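Local coordinates for hypothetical protein PH1136 (Pyrococcus horikoshii, PDB 1IXL) that is of unknown function but adopts the hot-dog fold and may act as a thioesterase that hydrolyses acyl-CoA, at residues A[11-14]-A[15-18]; A[34-37]-A[38-41]. All coordinates share one frame; numbering follows the deposited sequence.

Interaction 1 (A[11-14]-A[15-18])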
# COMPACT_ATOMS: atom_id res chain seq x y z
N LEU A 11 -10.60 1.75 -8.70
CA LEU A 11 -11.71 2.28 -7.91
C LEU A 11 -11.47 2.26 -6.40
O LEU A 11 -12.37 2.52 -5.62
CB LEU A 11 -12.98 1.50 -8.25
CG LEU A 11 -13.35 1.43 -9.74
CD1 LEU A 11 -14.68 0.70 -9.90
CD2 LEU A 11 -13.45 2.85 -10.33
N THR A 12 -10.24 1.96 -6.01
CA THR A 12 -9.87 1.90 -4.60
C THR A 12 -10.21 3.23 -3.93
O THR A 12 -9.90 4.30 -4.45
CB THR A 12 -8.37 1.61 -4.46
OG1 THR A 12 -8.06 0.41 -5.17
CG2 THR A 12 -7.99 1.43 -3.01
N SER A 13 -10.86 3.14 -2.77
CA SER A 13 -11.29 4.29 -1.99
C SER A 13 -10.15 5.24 -1.60
O SER A 13 -9.21 4.85 -0.93
CB SER A 13 -12.02 3.82 -0.72
OG SER A 13 -12.35 4.94 0.09
N ARG A 14 -10.26 6.48 -2.03
CA ARG A 14 -9.26 7.49 -1.73
C ARG A 14 -9.35 7.88 -0.27
O ARG A 14 -8.39 8.37 0.32
CB ARG A 14 -9.48 8.72 -2.63
CG ARG A 14 -9.28 8.43 -4.11
CD ARG A 14 -7.82 8.51 -4.50
NE ARG A 14 -7.57 7.89 -5.81
CZ ARG A 14 -7.32 6.60 -5.99
NH1 ARG A 14 -7.26 5.75 -4.93
NH2 ARG A 14 -7.14 6.15 -7.23
N ILE A 15 -10.51 7.65 0.33
CA ILE A 15 -10.75 8.02 1.72
C ILE A 15 -10.38 6.95 2.73
O ILE A 15 -9.92 7.27 3.83
CB ILE A 15 -12.23 8.38 1.93
CG1 ILE A 15 -12.59 9.59 1.07
CG2 ILE A 15 -12.50 8.65 3.42
CD1 ILE A 15 -11.57 10.72 1.15
N LEU A 16 -10.57 5.69 2.35
CA LEU A 16 -10.31 4.57 3.26
C LEU A 16 -8.98 3.87 3.06
O LEU A 16 -8.44 3.27 3.99
CB LEU A 16 -11.42 3.52 3.13
CG LEU A 16 -12.81 3.96 3.57
CD1 LEU A 16 -13.83 2.95 3.06
CD2 LEU A 16 -12.86 4.10 5.10
N VAL A 17 -8.43 3.97 1.86
CA VAL A 17 -7.19 3.29 1.56
C VAL A 17 -6.07 4.24 1.16
O VAL A 17 -4.95 4.13 1.65
CB VAL A 17 -7.43 2.22 0.45
CG1 VAL A 17 -6.19 1.36 0.23
CG2 VAL A 17 -8.64 1.36 0.84
N GLY A 18 -6.37 5.17 0.27
CA GLY A 18 -5.33 6.11 -0.10
C GLY A 18 -5.40 6.71 -1.48
O GLY A 18 -6.14 6.25 -2.35

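Interaction 2 (A[34-37]-A[38-41])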
# COMPACT_ATOMS: atom_id res chain seq x y z
N THR A 34 -5.61 9.75 7.98
CA THR A 34 -6.45 8.89 8.81
C THR A 34 -7.64 9.66 9.35
O THR A 34 -7.53 10.86 9.66
CB THR A 34 -5.64 8.27 9.96
OG1 THR A 34 -5.03 9.30 10.74
CG2 THR A 34 -4.58 7.34 9.41
N ILE A 35 -8.79 8.99 9.43
CA ILE A 35 -10.03 9.61 9.91
C ILE A 35 -10.60 8.92 11.13
O ILE A 35 -10.21 7.81 11.49
CB ILE A 35 -11.13 9.63 8.81
CG1 ILE A 35 -11.39 8.22 8.28
CG2 ILE A 35 -10.72 10.57 7.69
CD1 ILE A 35 -12.51 8.15 7.24
N ASP A 36 -11.56 9.60 11.76
CA ASP A 36 -12.16 9.12 12.99
C ASP A 36 -12.79 7.72 12.95
O ASP A 36 -12.77 7.00 13.94
CB ASP A 36 -13.17 10.15 13.48
CG ASP A 36 -13.49 9.98 14.94
OD1 ASP A 36 -14.54 9.39 15.26
OD2 ASP A 36 -12.67 10.41 15.76
N GLU A 37 -13.34 7.32 11.81
CA GLU A 37 -13.96 6.01 11.70
C GLU A 37 -12.96 4.86 11.79
O GLU A 37 -13.34 3.71 12.04
CB GLU A 37 -14.75 5.90 10.39
CG GLU A 37 -15.97 6.83 10.31
CD GLU A 37 -15.64 8.23 9.81
OE1 GLU A 37 -14.72 8.89 10.35
OE2 GLU A 37 -16.31 8.67 8.86
N MSE A 38 -11.68 5.18 11.59
CA MSE A 38 -10.58 4.21 11.63
C MSE A 38 -10.09 3.90 13.05
O MSE A 38 -9.23 3.04 13.23
CB MSE A 38 -9.38 4.76 10.82
CG MSE A 38 -9.54 4.73 9.31
SE MSE A 38 -8.17 5.54 8.38
CE MSE A 38 -6.89 4.94 9.01
N LYS A 39 -10.62 4.62 14.04
CA LYS A 39 -10.21 4.42 15.42
C LYS A 39 -10.73 3.13 16.05
O LYS A 39 -11.74 2.59 15.64
CB LYS A 39 -10.66 5.61 16.28
CG LYS A 39 -12.14 5.64 16.59
CD LYS A 39 -12.52 6.91 17.34
CE LYS A 39 -14.02 6.96 17.60
NZ LYS A 39 -14.79 6.71 16.36
N VAL A 40 -10.03 2.65 17.07
CA VAL A 40 -10.47 1.45 17.77
C VAL A 40 -10.80 1.74 19.23
O VAL A 40 -11.36 0.90 19.91
CB VAL A 40 -9.40 0.32 17.70
CG1 VAL A 40 -9.07 0.01 16.25
CG2 VAL A 40 -8.15 0.71 18.48
N ASP A 41 -10.47 2.94 19.71
CA ASP A 41 -10.75 3.29 21.12
C ASP A 41 -10.87 4.80 21.27
O ASP A 41 -10.72 5.53 20.28
CB ASP A 41 -9.64 2.75 22.03
CG ASP A 41 -8.26 3.25 21.64
OD1 ASP A 41 -7.29 2.48 21.80
OD2 ASP A 41 -8.13 4.42 21.21
O HOH W 1 -12.54 1.42 13.01

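Interaction 1 (A[11-14]-A[15-18])
Thr12 sets its CG2 methyl against the branch of Val17, with Thr12 CG2 3.6 Å from Val17 CB and the two side chains crossing at about a right angle. The methyl lies trans to the backbone N of Thr12, while OG1, with chi1 at -55°, turns back to bond with His9 O; both Thr12 and Val17 also touch Tyr57 of the helix 48-63. Ser13 organises the turn that follows. Its OG accepts from Leu16 N at 3.0 Å and, weakly, from Ile15 N at 3.3 Å, while its carbonyl O takes Val17 N at 3.0 Å. Side-chain and main-chain bonds of this spacing define an ST motif, here formed in the loop that leads into strand 19-24 of the hot-dog fold. Two N-H groups thus share Ser13 O: Gly18 N at 3.1 Å in the carbonyl plane and Val17 N tilted 35° from it. Gly18 takes a phi/psi combination (positive phi, extended psi) that is open to glycine. Arg14, its chain bent at chi2, curls back so that NH1 donates to Gly18 O at 2.9 Å, 29° out of the guanidinium plane; NH1 also bonds Tyr57 OH.

Interaction 2 (A[34-37]-A[38-41])
Thr34, just after strand 27-33, receives the end of the selenomethionine Met38 at about a right angle. Met38 SE lies 3.8 Å from Thr34 CA; the terminal methyl lies near Thr34 CG2, but its modelled bond to selenium is too short for its position to be reliable. Thr34 OG1 looks to a different neighbour, hydrogen bonding to Asp85 O. At Ile35 the backbone N is buried with no partner in the model and faces Met38 SE at 3.7 Å, while Ile35 CG1 packs crosswise on Met38 CG at 4.1 Å. Ile35 O accepts Met38 N at 3.0 Å, the i to i+3 bond of a 3-10 turn, with the donor 44° above the carbonyl plane. Asp36 repeats this spacing: its carbonyl O takes Lys39 N at 3.2 Å and, from the opposite face of its plane, Lys39 NZ, also at 3.2 Å. Lys39 CG stands between its own backbone N and carbonyl carbon, laying an extended chain over the Asp36 carbonyl, and the bend at chi4 (-51°) turns NZ in to the aspartate. There Lys39 NZ forms a salt bridge with Asp36 OD1 at 2.9 Å, meeting it 49° above the carboxylate plane. Glu37 contributes its carbonyl O, which a water joins to Lys39 O. The turn thus has an apolar face, where Met38 also touches Val46, and an ionic face whose aspartate and lysine are exposed. Because the ammonium bonds both the carboxylate and the carbonyl of Asp36, its charge probably polarises that peptide and stabilises the ionised aspartate.

In the fold
From the N terminus, the chain first closes interaction 1, a turn in the loop that delivers it into strand 19-24, the outermost strand at one end of the sheet order. It then runs antiparallel through strand 27-33 and closes interaction 2 in the loop leading to helix 48-63. The two turns are in series, neither nested nor crossed, and their centres lie about 15 Å apart. They nevertheless meet: Ile15 CG2 packs on Ile35 CD1 at 3.9 Å. Interaction 1 lies between the start of strand 19-24 and helix 48-63, where it touches Tyr57, while interaction 2, farther from the chain centre, lies between the end of strand 27-33 and the loops carrying Val46 and Val83.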